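Local coordinates for Non-structural protein 3 (Porcine deltacoronavirus, PDB 6LN0) that is a multidomain part of the viral replication machinery, probably combining ADP-ribose-binding macro-domain and papain-like cysteine protease activities, at residues 274-278 and 279-283. Sequence-based numbering, arbitrary orientation.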
ATOM      1  N   TYR A 274      13.050 -30.310  17.910  1.00 55.72           N
ATOM      2  CA  TYR A 274      11.774 -29.841  17.394  1.00 50.69           C
ATOM      3  C   TYR A 274      11.806 -29.759  15.873  1.00 50.85           C
ATOM      4  O   TYR A 274      12.869 -29.637  15.262  1.00 56.86           O
ATOM      5  CB  TYR A 274      11.437 -28.468  17.977  1.00 49.64           C
ATOM      6  CG  TYR A 274      11.326 -28.416  19.487  1.00 46.90           C
ATOM      7  CD1 TYR A 274      10.669 -29.416  20.195  1.00 46.15           C
ATOM      8  CD2 TYR A 274      11.875 -27.360  20.199  1.00 41.95           C
ATOM      9  CE1 TYR A 274      10.568 -29.359  21.571  1.00 49.04           C
ATOM     10  CE2 TYR A 274      11.787 -27.290  21.564  1.00 42.55           C
ATOM     11  CZ  TYR A 274      11.127 -28.290  22.259  1.00 50.95           C
ATOM     12  OH  TYR A 274      11.024 -28.223  23.640  1.00 48.72           O
ATOM     13  N   GLN A 275      10.621 -29.823  15.260  1.00 50.31           N
ATOM     14  CA  GLN A 275      10.476 -29.676  13.814  1.00 51.62           C
ATOM     15  C   GLN A 275       9.470 -28.572  13.497  1.00 47.72           C
ATOM     16  O   GLN A 275       8.312 -28.646  13.912  1.00 48.11           O
ATOM     17  CB  GLN A 275      10.042 -30.988  13.149  1.00 56.03           C
ATOM     18  CG  GLN A 275       9.586 -30.748  11.700  1.00 62.50           C
ATOM     19  CD  GLN A 275       9.436 -32.013  10.878  1.00 72.23           C
ATOM     20  OE1 GLN A 275       9.126 -33.084  11.404  1.00 80.92           O
ATOM     21  NE2 GLN A 275       9.640 -31.889   9.568  1.00 72.40           N
ATOM     22  N   PHE A 276       9.909 -27.568  12.747  1.00 48.69           N
ATOM     23  CA  PHE A 276       9.052 -26.451  12.363  1.00 47.25           C
ATOM     24  C   PHE A 276       7.838 -26.913  11.555  1.00 46.32           C
ATOM     25  O   PHE A 276       7.908 -27.857  10.770  1.00 52.63           O
ATOM     26  CB  PHE A 276       9.845 -25.464  11.511  1.00 44.93           C
ATOM     27  CG  PHE A 276      10.824 -24.639  12.279  1.00 50.07           C
ATOM     28  CD1 PHE A 276      10.399 -23.810  13.307  1.00 44.88           C
ATOM     29  CD2 PHE A 276      12.177 -24.648  11.930  1.00 48.40           C
ATOM     30  CE1 PHE A 276      11.308 -23.025  13.996  1.00 46.85           C
ATOM     31  CE2 PHE A 276      13.095 -23.869  12.609  1.00 46.33           C
ATOM     32  CZ  PHE A 276      12.665 -23.055  13.649  1.00 49.75           C
ATOM     33  N   ARG A 277       6.727 -26.198  11.709  1.00 41.08           N
ATOM     34  CA  ARG A 277       5.585 -26.393  10.831  1.00 50.10           C
ATOM     35  C   ARG A 277       5.971 -26.110   9.366  1.00 50.75           C
ATOM     36  O   ARG A 277       6.968 -25.441   9.095  1.00 48.92           O
ATOM     37  CB  ARG A 277       4.430 -25.498  11.279  1.00 37.40           C
ATOM     38  CG  ARG A 277       4.615 -24.049  10.934  1.00 43.63           C
ATOM     39  CD  ARG A 277       3.595 -23.237  11.663  1.00 40.23           C
ATOM     40  NE  ARG A 277       3.891 -21.817  11.668  1.00 40.79           N
ATOM     41  CZ  ARG A 277       3.533 -20.976  10.706  1.00 47.54           C
ATOM     42  NH1 ARG A 277       2.870 -21.416   9.645  1.00 49.59           N
ATOM     43  NH2 ARG A 277       3.830 -19.689  10.810  1.00 50.68           N
ATOM     44  N   PRO A 278       5.189 -26.622   8.407  1.00 49.10           N
ATOM     45  CA  PRO A 278       5.640 -26.618   6.999  1.00 52.65           C
ATOM     46  C   PRO A 278       6.116 -25.274   6.450  1.00 48.08           C
ATOM     47  O   PRO A 278       7.196 -25.201   5.856  1.00 49.81           O
ATOM     48  CB  PRO A 278       4.388 -27.128   6.266  1.00 53.83           C
ATOM     49  CG  PRO A 278       3.793 -28.095   7.237  1.00 52.20           C
ATOM     50  CD  PRO A 278       3.981 -27.457   8.583  1.00 51.23           C
ATOM     51  N   ALA A 279       5.341 -24.207   6.623  1.00 46.05           N
ATOM     52  CA  ALA A 279       5.756 -22.925   6.064  1.00 50.19           C
ATOM     53  C   ALA A 279       7.116 -22.494   6.602  1.00 54.47           C
ATOM     54  O   ALA A 279       7.937 -21.950   5.858  1.00 49.98           O
ATOM     55  CB  ALA A 279       4.707 -21.856   6.347  1.00 46.91           C
ATOM     56  N   ILE A 280       7.381 -22.741   7.885  1.00 48.22           N
ATOM     57  CA  ILE A 280       8.599 -22.215   8.488  1.00 47.62           C
ATOM     58  C   ILE A 280       9.770 -23.162   8.233  1.00 50.71           C
ATOM     59  O   ILE A 280      10.902 -22.705   8.054  1.00 49.35           O
ATOM     60  CB  ILE A 280       8.406 -21.927   9.999  1.00 44.89           C
ATOM     61  CG1 ILE A 280       7.271 -20.920  10.242  1.00 44.01           C
ATOM     62  CG2 ILE A 280       9.683 -21.384  10.649  1.00 41.93           C
ATOM     63  CD1 ILE A 280       7.276 -19.658   9.280  1.00 45.15           C
ATOM     64  N   ASP A 281       9.520 -24.474   8.163  1.00 52.67           N
ATOM     65  CA  ASP A 281      10.602 -25.409   7.859  1.00 52.95           C
ATOM     66  C   ASP A 281      11.181 -25.131   6.480  1.00 56.55           C
ATOM     67  O   ASP A 281      12.363 -25.408   6.232  1.00 57.83           O
ATOM     68  CB  ASP A 281      10.094 -26.855   7.967  1.00 54.53           C
ATOM     69  CG  ASP A 281      11.228 -27.888   7.974  1.00 62.37           C
ATOM     70  OD1 ASP A 281      12.061 -27.867   8.894  1.00 65.90           O
ATOM     71  OD2 ASP A 281      11.280 -28.738   7.060  1.00 71.00           O
ATOM     72  N   ALA A 282      10.370 -24.546   5.587  1.00 50.36           N
ATOM     73  CA  ALA A 282      10.854 -24.140   4.270  1.00 54.26           C
ATOM     74  C   ALA A 282      11.873 -23.011   4.364  1.00 55.11           C
ATOM     75  O   ALA A 282      12.862 -23.003   3.622  1.00 56.34           O
ATOM     76  CB  ALA A 282       9.678 -23.722   3.372  1.00 46.45           C
ATOM     77  N   LEU A 283      11.636 -22.018   5.228  1.00 53.42           N
ATOM     78  CA  LEU A 283      12.660 -20.998   5.410  1.00 47.88           C
ATOM     79  C   LEU A 283      13.888 -21.608   6.069  1.00 53.62           C
ATOM     80  O   LEU A 283      15.030 -21.307   5.695  1.00 56.57           O
ATOM     81  CB  LEU A 283      12.120 -19.834   6.243  1.00 45.33           C
ATOM     82  CG  LEU A 283      10.740 -19.250   5.880  1.00 44.99           C
ATOM     83  CD1 LEU A 283      10.493 -17.969   6.643  1.00 37.26           C
ATOM     84  CD2 LEU A 283      10.596 -19.015   4.382  1.00 41.85           C
TER
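Arg-277, at the N-cap position, and Pro-278 pass directly into Ala-279 to Leu-283, so the contact is local, between the loop after helix 260-270 and the first turn of helix 278-287. Asp-281 N reaches Arg-277 O at 2.9 Å with an N-H...O angle of 165°, a nearly straight bond that marks the first alpha-helical turn; Ile-280 N gives the same oxygen a second, weak bond. Ala-282 N continues the pattern to Pro-278 O at 3.3 Å. Before the helix the chain is extended, and the CA atoms of Phe-276 and Asp-281 come within 4.9 Å.

Ile-280 divides its branches between two flat groups. Its CG2 makes a CH-pi contact over one face of the Phe-276 ring, 4.0 Å from the centroid and displaced toward CD1. CG1, which lies beside the backbone N (chi1 -59°), instead meets one face of the Arg-277 guanidinium, 3.7 Å from NH2. The arginine chain, extended from CG to NE, carries that group alongside the first turn, where NH1 lies 3.8 Å from Ala-279 CB.

Hydrogen bonds from Arg-277 NE to Asn-323 OD1 and from NH1 to Glu-223 O tie the guanidinium to neighbouring parts of the protease-like domain, while Phe-269 stacks on the phenyl ring. NE and NH1 thus bond to oxygens elsewhere in the fold, while the flat, poorly hydrated face packs on aliphatic Ile-280 CG1, which probably limits how the guanidinium can turn.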